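Local coordinates for protein putative oxidoreductase yhhX (Escherichia coli K-12, PDB 3F4L) that is a putative oxidoreductase of the Gfo/Idh/MocA family and possibly acts as an NADP-dependent scyllo-inositol dehydrogenase, at residues A[14-19]-A[255-260]. Numbering follows the deposited sequence.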
loop_
_atom_site.group_PDB
_atom_site.type_symbol
_atom_site.label_atom_id
_atom_site.label_comp_id
_atom_site.label_asym_id
_atom_site.label_seq_id
_atom_site.Cartn_x
_atom_site.Cartn_y
_atom_site.Cartn_z
ATOM N N THR A 14 7.466 21.208 -24.712
ATOM C CA THR A 14 8.555 21.316 -25.673
ATOM C C THR A 14 9.744 22.125 -25.130
ATOM O O THR A 14 10.897 21.716 -25.280
ATOM C CB THR A 14 8.064 21.978 -26.980
ATOM O OG1 THR A 14 6.922 21.266 -27.473
ATOM C CG2 THR A 14 9.161 21.968 -28.037
ATOM N N THR A 15 9.474 23.262 -24.495
ATOM C CA THR A 15 10.559 24.102 -23.984
ATOM C C THR A 15 11.160 23.668 -22.654
ATOM O O THR A 15 12.239 24.133 -22.281
ATOM C CB THR A 15 10.124 25.572 -23.836
ATOM O OG1 THR A 15 8.954 25.648 -23.012
ATOM C CG2 THR A 15 9.838 26.179 -25.198
ATOM N N ARG A 16 10.476 22.780 -21.940
ATOM C CA ARG A 16 10.979 22.326 -20.650
ATOM C C ARG A 16 11.519 20.905 -20.631
ATOM O O ARG A 16 12.572 20.642 -20.044
ATOM C CB ARG A 16 9.894 22.451 -19.578
ATOM C CG ARG A 16 10.314 21.880 -18.228
ATOM C CD ARG A 16 9.333 22.280 -17.144
ATOM N NE ARG A 16 9.234 23.735 -17.041
ATOM C CZ ARG A 16 8.287 24.378 -16.366
ATOM N NH1 ARG A 16 7.343 23.699 -15.725
ATOM N NH2 ARG A 16 8.284 25.702 -16.337
ATOM N N TYR A 17 10.813 19.988 -21.279
ATOM C CA TYR A 17 11.246 18.601 -21.258
ATOM C C TYR A 17 11.945 18.059 -22.495
ATOM O O TYR A 17 12.467 16.947 -22.461
ATOM C CB TYR A 17 10.063 17.714 -20.897
ATOM C CG TYR A 17 9.480 18.057 -19.547
ATOM C CD1 TYR A 17 10.180 17.780 -18.373
ATOM C CD2 TYR A 17 8.227 18.661 -19.441
ATOM C CE1 TYR A 17 9.644 18.092 -17.126
ATOM C CE2 TYR A 17 7.683 18.977 -18.200
ATOM C CZ TYR A 17 8.395 18.688 -17.048
ATOM O OH TYR A 17 7.861 18.990 -15.818
ATOM N N HIS A 18 11.971 18.827 -23.575
ATOM C CA HIS A 18 12.640 18.372 -24.786
ATOM C C HIS A 18 13.845 19.215 -25.190
ATOM O O HIS A 18 14.974 18.730 -25.208
ATOM C CB HIS A 18 11.643 18.331 -25.947
ATOM C CG HIS A 18 10.590 17.278 -25.795
ATOM N ND1 HIS A 18 10.788 15.967 -26.172
ATOM C CD2 HIS A 18 9.334 17.337 -25.290
ATOM C CE1 HIS A 18 9.698 15.265 -25.912
ATOM N NE2 HIS A 18 8.798 16.073 -25.376
ATOM N N LEU A 19 13.603 20.482 -25.508
ATOM C CA LEU A 19 14.670 21.362 -25.966
ATOM C C LEU A 19 15.904 21.473 -25.075
ATOM O O LEU A 19 17.031 21.448 -25.576
ATOM C CB LEU A 19 14.085 22.750 -26.282
ATOM C CG LEU A 19 13.747 23.037 -27.761
ATOM C CD1 LEU A 19 13.440 21.747 -28.514
ATOM C CD2 LEU A 19 12.586 24.005 -27.860
ATOM N N THR A 255 12.895 19.697 -10.839
ATOM C CA THR A 255 13.113 20.768 -9.874
ATOM C C THR A 255 14.139 21.753 -10.441
ATOM O O THR A 255 13.947 22.963 -10.372
ATOM C CB THR A 255 13.607 20.205 -8.511
ATOM O OG1 THR A 255 12.582 19.378 -7.942
ATOM C CG2 THR A 255 13.933 21.333 -7.539
ATOM N N SER A 256 15.217 21.241 -11.023
ATOM C CA SER A 256 16.224 22.129 -11.592
ATOM C C SER A 256 15.666 22.922 -12.774
ATOM O O SER A 256 15.873 24.142 -12.867
ATOM C CB SER A 256 17.443 21.338 -12.051
ATOM O OG SER A 256 18.060 20.693 -10.957
ATOM N N LEU A 257 14.976 22.227 -13.679
ATOM C CA LEU A 257 14.401 22.868 -14.852
ATOM C C LEU A 257 13.499 24.032 -14.452
ATOM O O LEU A 257 13.587 25.113 -15.034
ATOM C CB LEU A 257 13.617 21.849 -15.696
ATOM C CG LEU A 257 14.454 20.774 -16.397
ATOM C CD1 LEU A 257 13.552 19.784 -17.132
ATOM C CD2 LEU A 257 15.421 21.438 -17.372
ATOM N N LYS A 258 12.649 23.819 -13.449
ATOM C CA LYS A 258 11.751 24.872 -12.977
ATOM C C LYS A 258 12.516 26.032 -12.351
ATOM O O LYS A 258 12.056 27.171 -12.383
ATOM C CB LYS A 258 10.759 24.317 -11.950
ATOM C CG LYS A 258 9.541 23.664 -12.558
ATOM C CD LYS A 258 8.530 23.287 -11.490
ATOM C CE LYS A 258 7.170 23.033 -12.115
ATOM N NZ LYS A 258 6.640 24.263 -12.790
ATOM N N ALA A 259 13.678 25.732 -11.779
ATOM C CA ALA A 259 14.514 26.740 -11.137
ATOM C C ALA A 259 15.410 27.437 -12.154
ATOM O O ALA A 259 16.286 28.224 -11.794
ATOM C CB ALA A 259 15.364 26.097 -10.050
ATOM N N ASN A 260 15.188 27.128 -13.425
ATOM C CA ASN A 260 15.941 27.721 -14.524
ATOM C C ASN A 260 17.397 27.271 -14.607
ATOM O O ASN A 260 18.278 28.048 -14.974
ATOM C CB ASN A 260 15.854 29.255 -14.450
ATOM C CG ASN A 260 16.295 29.928 -15.738
ATOM O OD1 ASN A 260 15.982 29.460 -16.835
ATOM N ND2 ASN A 260 17.014 31.042 -15.612
#
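L257 reaches from the short helix 253-258 onto the backbone and side-chain stem of R16 in helix 12-22. With its CG anti to its own carbonyl carbon (chi1 -68°) and an extended chi2, the leucine directs CD1 at the other helix, where this methyl lies 3.2 Å from R16 O and 4.0 Å from R16 CG. Leucine's branch suits the spot: CD1 also meets Y17 CD1 obliquely at 4.1 Å, while CD2 too lies near R16 O. The tyrosine offers R16 CG a flat apolar face, CG standing 3.8 Å above the ring plane and over its centre, so the ring, R16 CG and the leucine form a small apolar patch.

Beyond CG the arginine bends at chi3 (-59°) and carries its guanidinium to K258. K258 CG lies over one face of that group, 3.9 Å above the plane and offset toward its rim. Long aliphatic stems let both residues pack while their polar ends extend further. K258 NZ comes to 3.1 Å from R16 NH1; two donors make no bond, and if both are charged they probably repel.

The contact joins the first helix of the Rossmann fold to the C-terminal alpha/beta domain, whose short helix ends here in a Schellman motif with N260 at C-prime. Its chemistry is mixed: R16 O is buried against methyl groups without a hydrogen-bonding partner, and the basic pair probably adds a cost that solvent around the exposed lysine can partly screen.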